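Local coordinates for protein type III Pentaketide Synthase (Neurospora crassa, PDB 3EUO) that probably acts as an acyltransferase of the chalcone and stilbene synthase family, assembling pentaketide products as a type III polyketide synthase, at residues K345-D348 with A349-P352; T334-S337 with V338-R341; L158-T161 with A162-K165. All blocks are in the same frame, centred on the assembly; numbering follows the deposited sequence.

How the interactions relate
All three are local contacts, interaction 2 within a helix and interactions 1 and 3 where one ends. Interactions 2 and 1 adjoin: helix 334-342 is followed by helix 345-348, the centres of the two interactions are 15 Å apart, and R341 NH1 makes a salt bridge of 2.5 Å with D346 OD1. M347 CG also packs on R341 O. Interaction 3 stands apart, its centre 28 Å from that of interaction 2 and 37 Å from that of interaction 1, with about 15 Å and 27 Å between nearest atoms. It ends helix 145-162, just before which lies C143, found oxidised to 3-sulfinoalanine. Interaction 2 is the innermost, 8 Å from the centre of the chain.

Interaction 1. Residues K345-D348 with A349-P352; sequences KDMD and ALAP
M347 and L350 meet through their methyl ends, M347 CE lying 3.9 Å from L350 CD1, with the two side chains running across one another at a slant. Both place CG beside the backbone N, and M347 then bends twice (chi2 -60°, chi3 103°), which swings its terminal methyl over toward the leucine. L350 CG also rests on the carbonyl of D346, at 3.9 Å from its O, while A349 CB covers the same oxygen from 3.6 Å.

The backbone bonds show the helix coming apart. A349 N still donates to K345 O at 3.2 Å in the helical i to i+4 pattern, but L350 N turns to M347 O at 2.9 Å, a bond of the i to i+3 kind. A351 N bonds D348 O at 3.2 Å, closing a type I beta turn from D348 to A351. The D348 carboxylate forms a salt bridge with R378 instead of joining the turn.

The exit from helix 345-348 packs through M347, L350 and A351 on helix 318-327, at D322 and R318, while D348 reaches R378 at the end of strand 370-378 and touches V356 in the loop before strand 359-366.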
loop_
_atom_site.group_PDB
_atom_site.type_symbol
_atom_site.label_atom_id
_atom_site.label_comp_id
_atom_site.label_asym_id
_atom_site.label_seq_id
_atom_site.Cartn_x
_atom_site.Cartn_y
_atom_site.Cartn_z
ATOM N N LYS A 345 6.870 29.466 15.929
ATOM C CA LYS A 345 7.556 30.751 16.141
ATOM C C LYS A 345 9.065 30.644 16.379
ATOM O O LYS A 345 9.827 31.471 15.878
ATOM C CB LYS A 345 6.908 31.548 17.280
ATOM C CG LYS A 345 5.445 31.917 17.066
ATOM C CD LYS A 345 5.261 33.050 16.057
ATOM C CE LYS A 345 3.783 33.433 15.904
ATOM N NZ LYS A 345 2.968 32.342 15.280
ATOM N N ASP A 346 9.509 29.642 17.132
ATOM C CA ASP A 346 10.942 29.557 17.425
ATOM C C ASP A 346 11.763 29.124 16.210
ATOM O O ASP A 346 12.973 29.354 16.152
ATOM C CB ASP A 346 11.244 28.729 18.684
ATOM C CG ASP A 346 10.648 27.350 18.638
ATOM O OD1 ASP A 346 10.196 26.931 17.551
ATOM O OD2 ASP A 346 10.628 26.679 19.695
ATOM N N MET A 347 11.096 28.523 15.225
ATOM C CA MET A 347 11.740 28.272 13.938
ATOM C C MET A 347 11.821 29.556 13.095
ATOM O O MET A 347 12.852 29.818 12.468
ATOM C CB MET A 347 11.078 27.106 13.186
ATOM C CG MET A 347 11.397 25.705 13.777
ATOM S SD MET A 347 13.139 25.208 13.833
ATOM C CE MET A 347 13.523 25.462 15.570
ATOM N N ASP A 348 10.759 30.368 13.113
ATOM C CA ASP A 348 10.788 31.681 12.452
ATOM C C ASP A 348 12.019 32.476 12.889
ATOM O O ASP A 348 12.632 33.179 12.080
ATOM C CB ASP A 348 9.515 32.492 12.744
ATOM C CG ASP A 348 8.259 31.886 12.115
ATOM O OD1 ASP A 348 8.369 30.973 11.265
ATOM O OD2 ASP A 348 7.148 32.334 12.474
ATOM N N ALA A 349 12.386 32.321 14.161
ATOM C CA ALA A 349 13.517 33.038 14.773
ATOM C C ALA A 349 14.884 32.618 14.235
ATOM O O ALA A 349 15.870 33.341 14.399
ATOM C CB ALA A 349 13.476 32.883 16.295
ATOM N N LEU A 350 14.945 31.457 13.594
ATOM C CA LEU A 350 16.201 30.964 13.042
ATOM C C LEU A 350 16.264 31.063 11.514
ATOM O O LEU A 350 17.197 30.545 10.900
ATOM C CB LEU A 350 16.465 29.528 13.513
ATOM C CG LEU A 350 16.739 29.332 15.005
ATOM C CD1 LEU A 350 16.566 27.872 15.398
ATOM C CD2 LEU A 350 18.131 29.838 15.384
ATOM N N ALA A 351 15.285 31.734 10.911
ATOM C CA ALA A 351 15.216 31.868 9.455
ATOM C C ALA A 351 16.458 32.570 8.903
ATOM O O ALA A 351 16.836 33.625 9.417
ATOM C CB ALA A 351 13.964 32.619 9.056
ATOM N N PRO A 352 17.093 31.993 7.860
ATOM C CA PRO A 352 18.308 32.580 7.292
ATOM C C PRO A 352 18.119 34.060 6.986
ATOM O O PRO A 352 17.144 34.441 6.332
ATOM C CB PRO A 352 18.508 31.792 5.995
ATOM C CG PRO A 352 17.891 30.486 6.257
ATOM C CD PRO A 352 16.702 30.764 7.145
#

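Interaction 2. Residues T334-S337 with V338-R341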
loop_
_atom_site.group_PDB
_atom_site.type_symbol
_atom_site.label_atom_id
_atom_site.label_comp_id
_atom_site.label_asym_id
_atom_site.label_seq_id
_atom_site.Cartn_x
_atom_site.Cartn_y
_atom_site.Cartn_z
ATOM N N THR A 334 8.532 11.506 9.581
ATOM C CA THR A 334 9.366 12.651 9.939
ATOM C C THR A 334 9.037 13.906 9.138
ATOM O O THR A 334 9.083 15.015 9.680
ATOM C CB THR A 334 10.872 12.357 9.784
ATOM O OG1 THR A 334 11.171 11.078 10.350
ATOM C CG2 THR A 334 11.699 13.423 10.502
ATOM N N ILE A 335 8.720 13.738 7.858
ATOM C CA ILE A 335 8.557 14.902 6.987
ATOM C C ILE A 335 7.408 15.811 7.420
ATOM O O ILE A 335 7.563 17.036 7.400
ATOM C CB ILE A 335 8.511 14.558 5.462
ATOM C CG1 ILE A 335 8.635 15.826 4.599
ATOM C CG2 ILE A 335 7.246 13.786 5.095
ATOM C CD1 ILE A 335 9.865 16.683 4.899
ATOM N N PHE A 336 6.273 15.234 7.825
ATOM C CA PHE A 336 5.160 16.075 8.287
ATOM C C PHE A 336 5.502 16.727 9.625
ATOM O O PHE A 336 5.042 17.835 9.921
ATOM C CB PHE A 336 3.831 15.303 8.378
ATOM C CG PHE A 336 3.320 14.757 7.052
ATOM C CD1 PHE A 336 3.721 15.298 5.837
ATOM C CD2 PHE A 336 2.390 13.711 7.045
ATOM C CE1 PHE A 336 3.242 14.786 4.623
ATOM C CE2 PHE A 336 1.899 13.199 5.848
ATOM C CZ PHE A 336 2.323 13.735 4.632
ATOM N N SER A 337 6.316 16.036 10.421
ATOM C CA SER A 337 6.830 16.575 11.673
ATOM C C SER A 337 7.703 17.804 11.411
ATOM O O SER A 337 7.571 18.818 12.102
ATOM C CB SER A 337 7.612 15.504 12.438
ATOM O OG SER A 337 8.011 15.979 13.706
ATOM N N VAL A 338 8.573 17.703 10.405
ATOM C CA VAL A 338 9.362 18.844 9.916
ATOM C C VAL A 338 8.474 20.018 9.445
ATOM O O VAL A 338 8.674 21.162 9.871
ATOM C CB VAL A 338 10.359 18.404 8.813
ATOM C CG1 VAL A 338 11.059 19.610 8.179
ATOM C CG2 VAL A 338 11.391 17.416 9.385
ATOM N N LEU A 339 7.483 19.736 8.599
ATOM C CA LEU A 339 6.572 20.784 8.121
ATOM C C LEU A 339 5.746 21.445 9.233
ATOM O O LEU A 339 5.479 22.664 9.183
ATOM C CB LEU A 339 5.659 20.257 7.013
ATOM C CG LEU A 339 6.343 19.979 5.676
ATOM C CD1 LEU A 339 5.395 19.184 4.808
ATOM C CD2 LEU A 339 6.751 21.280 4.982
ATOM N N ASN A 340 5.354 20.652 10.230
ATOM C CA ASN A 340 4.652 21.173 11.396
ATOM C C ASN A 340 5.567 22.090 12.210
ATOM O O ASN A 340 5.183 23.193 12.605
ATOM C CB ASN A 340 4.140 20.018 12.264
ATOM C CG ASN A 340 3.226 20.485 13.387
ATOM O OD1 ASN A 340 2.334 21.311 13.178
ATOM N ND2 ASN A 340 3.443 19.954 14.582
ATOM N N ARG A 341 6.790 21.631 12.447
ATOM C CA ARG A 341 7.743 22.395 13.254
ATOM C C ARG A 341 8.185 23.679 12.549
ATOM O O ARG A 341 8.390 24.705 13.201
ATOM C CB ARG A 341 8.951 21.525 13.614
ATOM C CG ARG A 341 10.011 22.198 14.488
ATOM C CD ARG A 341 9.602 22.271 15.955
ATOM N NE ARG A 341 10.734 22.675 16.788
ATOM C CZ ARG A 341 10.747 23.725 17.603
ATOM N NH1 ARG A 341 9.674 24.491 17.737
ATOM N NH2 ARG A 341 11.837 23.998 18.305
HETATM O O HOH W 1 6.088 18.683 14.697
#
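V338 overlaps the first turn of the helix with its CG2 methyl, which sits 3.3 Å from T334 O and 4.2 Å from T334 CG2. That branch stands beside the backbone N of V338, facing back down the helix, and the two side chains cross obliquely. I335 CD1 also comes to 4.3 Å from V338 CB, from a direction roughly at right angles to the threonine methyl. The isoleucine reaches there because its chain, extended at first, folds at chi2 (55°) and carries the terminal methyl forward. One step on, L339 CD1 approaches the F336 ring at its edge, near the ring plane, at 4.4 Å from F336 CD1; the ring is thus flanked and not covered by the leucine.

Four regular i to i+4 bonds define the helix, from V338 N to T334 O through R341 N to S337 O. The last of these acceptors has a second donor. A water gives its hydrogen to S337 O at 3.0 Å and accepts from N340 ND2 at 2.9 Å, linking the asparagine amide to the backbone one turn earlier. With CG trans to the backbone N (chi1 -172°), N340 leads its amide away from the first turn, and its OD1 takes a hydrogen bond from R343, which helps fix the rotation of the group. S337 OG is bonded to Y12, and T334 OG1 to S331 O.

This largely buried helix lies between sheet and helix. S337, L339 and N340 pack on strand 4-11, F336 on strand 204-211, and L339 O is bonded to Y224 of strand 224-233. Against helix 318-327, V338 touches A319, S320 and R323, while R341 NE forms a salt bridge with D322 and its NH1 goes to D346 and E344.

Interaction 3. Residues L158-T161 with A162-K165; sequences LGHT and ARGK
A Schellman motif ends helix 145-162 here, joining H160 and T161 to G164 and K165. Its two defining bonds are both present: K165 N to H160 O at 2.9 Å, nearly straight at 170°, and G164 N to T161 O, also 2.9 Å. G164 is the C-prime residue, with a phi of 60°, a region that glycine, lacking a side chain, enters easily. H160 O is gripped twice, since R163 N also donates to it at 2.9 Å; the two donors come from opposite faces of the carbonyl plane. The preceding bond, A162 N to L158 O, still follows the helical pattern.

Around this backbone cap, three side chains wrap together. K165 CE lies over one face of the H160 imidazole, 4.0 Å from the ring centroid and 25° off the normal, a CH-pi contact. The lysine reaches it by bending at both outer torsions, chi3 and chi4, and on the way its CD passes over one face of the R163 guanidinium. R163 NH2 comes obliquely to H160 NE2, 3.5 Å away, with the guanidinium almost perpendicular to the ring. The imidazole is held from elsewhere too: ND1 is hydrogen-bonded to P166 O, which implies a proton on that nitrogen, and H105 meets the ring edge-to-face. T161 OG1 bonds back to C157 O within the helix.

The second subunit packs against this helix end, where L158 touches R163 of that subunit and A162 touches its L158. Such a glycine-terminated cap is a classic way to stop a helix and reverse the chain; here it turns helix 145-162 into strand 168-175 of the central sheet, a helix-to-strand connection of the layered thiolase-like fold.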
loop_
_atom_site.group_PDB
_atom_site.type_symbol
_atom_site.label_atom_id
_atom_site.label_comp_id
_atom_site.label_asym_id
_atom_site.label_seq_id
_atom_site.Cartn_x
_atom_site.Cartn_y
_atom_site.Cartn_z
ATOM N N LEU A 158 -7.398 16.020 -6.932
ATOM C CA LEU A 158 -7.697 16.517 -8.284
ATOM C C LEU A 158 -8.712 15.635 -9.029
ATOM O O LEU A 158 -9.448 16.113 -9.908
ATOM C CB LEU A 158 -6.407 16.731 -9.090
ATOM C CG LEU A 158 -5.497 17.867 -8.595
ATOM C CD1 LEU A 158 -4.191 17.895 -9.357
ATOM C CD2 LEU A 158 -6.195 19.226 -8.702
ATOM N N GLY A 159 -8.768 14.354 -8.670
ATOM C CA GLY A 159 -9.794 13.453 -9.208
ATOM C C GLY A 159 -11.188 13.916 -8.814
ATOM O O GLY A 159 -12.119 13.900 -9.625
ATOM N N HIS A 160 -11.328 14.354 -7.567
ATOM C CA HIS A 160 -12.594 14.907 -7.099
ATOM C C HIS A 160 -12.865 16.272 -7.712
ATOM O O HIS A 160 -14.007 16.577 -8.064
ATOM C CB HIS A 160 -12.651 14.928 -5.578
ATOM C CG HIS A 160 -13.245 13.683 -5.000
ATOM N ND1 HIS A 160 -14.067 13.685 -3.896
ATOM C CD2 HIS A 160 -13.166 12.394 -5.409
ATOM C CE1 HIS A 160 -14.454 12.446 -3.637
ATOM N NE2 HIS A 160 -13.919 11.646 -4.540
ATOM N N THR A 161 -11.810 17.074 -7.863
ATOM C CA THR A 161 -11.911 18.356 -8.571
ATOM C C THR A 161 -12.486 18.170 -9.975
ATOM O O THR A 161 -13.380 18.918 -10.387
ATOM C CB THR A 161 -10.558 19.073 -8.640
ATOM O OG1 THR A 161 -10.086 19.298 -7.308
ATOM C CG2 THR A 161 -10.687 20.415 -9.343
ATOM N N ALA A 162 -11.998 17.162 -10.700
ATOM C CA ALA A 162 -12.518 16.847 -12.038
ATOM C C ALA A 162 -14.032 16.653 -12.043
ATOM O O ALA A 162 -14.698 16.948 -13.041
ATOM C CB ALA A 162 -11.824 15.612 -12.612
ATOM N N ARG A 163 -14.562 16.173 -10.918
ATOM C CA ARG A 163 -15.985 15.857 -10.769
ATOM C C ARG A 163 -16.747 16.932 -9.995
ATOM O O ARG A 163 -17.913 16.732 -9.620
ATOM C CB ARG A 163 -16.157 14.491 -10.091
ATOM C CG ARG A 163 -15.491 13.348 -10.847
ATOM C CD ARG A 163 -16.122 11.994 -10.543
ATOM N NE ARG A 163 -15.606 11.407 -9.314
ATOM C CZ ARG A 163 -16.364 10.919 -8.336
ATOM N NH1 ARG A 163 -17.691 10.930 -8.442
ATOM N NH2 ARG A 163 -15.792 10.407 -7.253
ATOM N N GLY A 164 -16.088 18.061 -9.752
ATOM C CA GLY A 164 -16.662 19.153 -8.968
ATOM C C GLY A 164 -17.054 18.795 -7.541
ATOM O O GLY A 164 -17.982 19.389 -6.987
ATOM N N LYS A 165 -16.344 17.843 -6.938
ATOM C CA LYS A 165 -16.642 17.391 -5.573
ATOM C C LYS A 165 -15.601 17.859 -4.570
ATOM O O LYS A 165 -14.406 17.902 -4.899
ATOM C CB LYS A 165 -16.726 15.860 -5.511
ATOM C CG LYS A 165 -17.861 15.254 -6.322
ATOM C CD LYS A 165 -17.612 13.776 -6.610
ATOM C CE LYS A 165 -17.659 12.913 -5.347
ATOM N NZ LYS A 165 -19.032 12.831 -4.751
#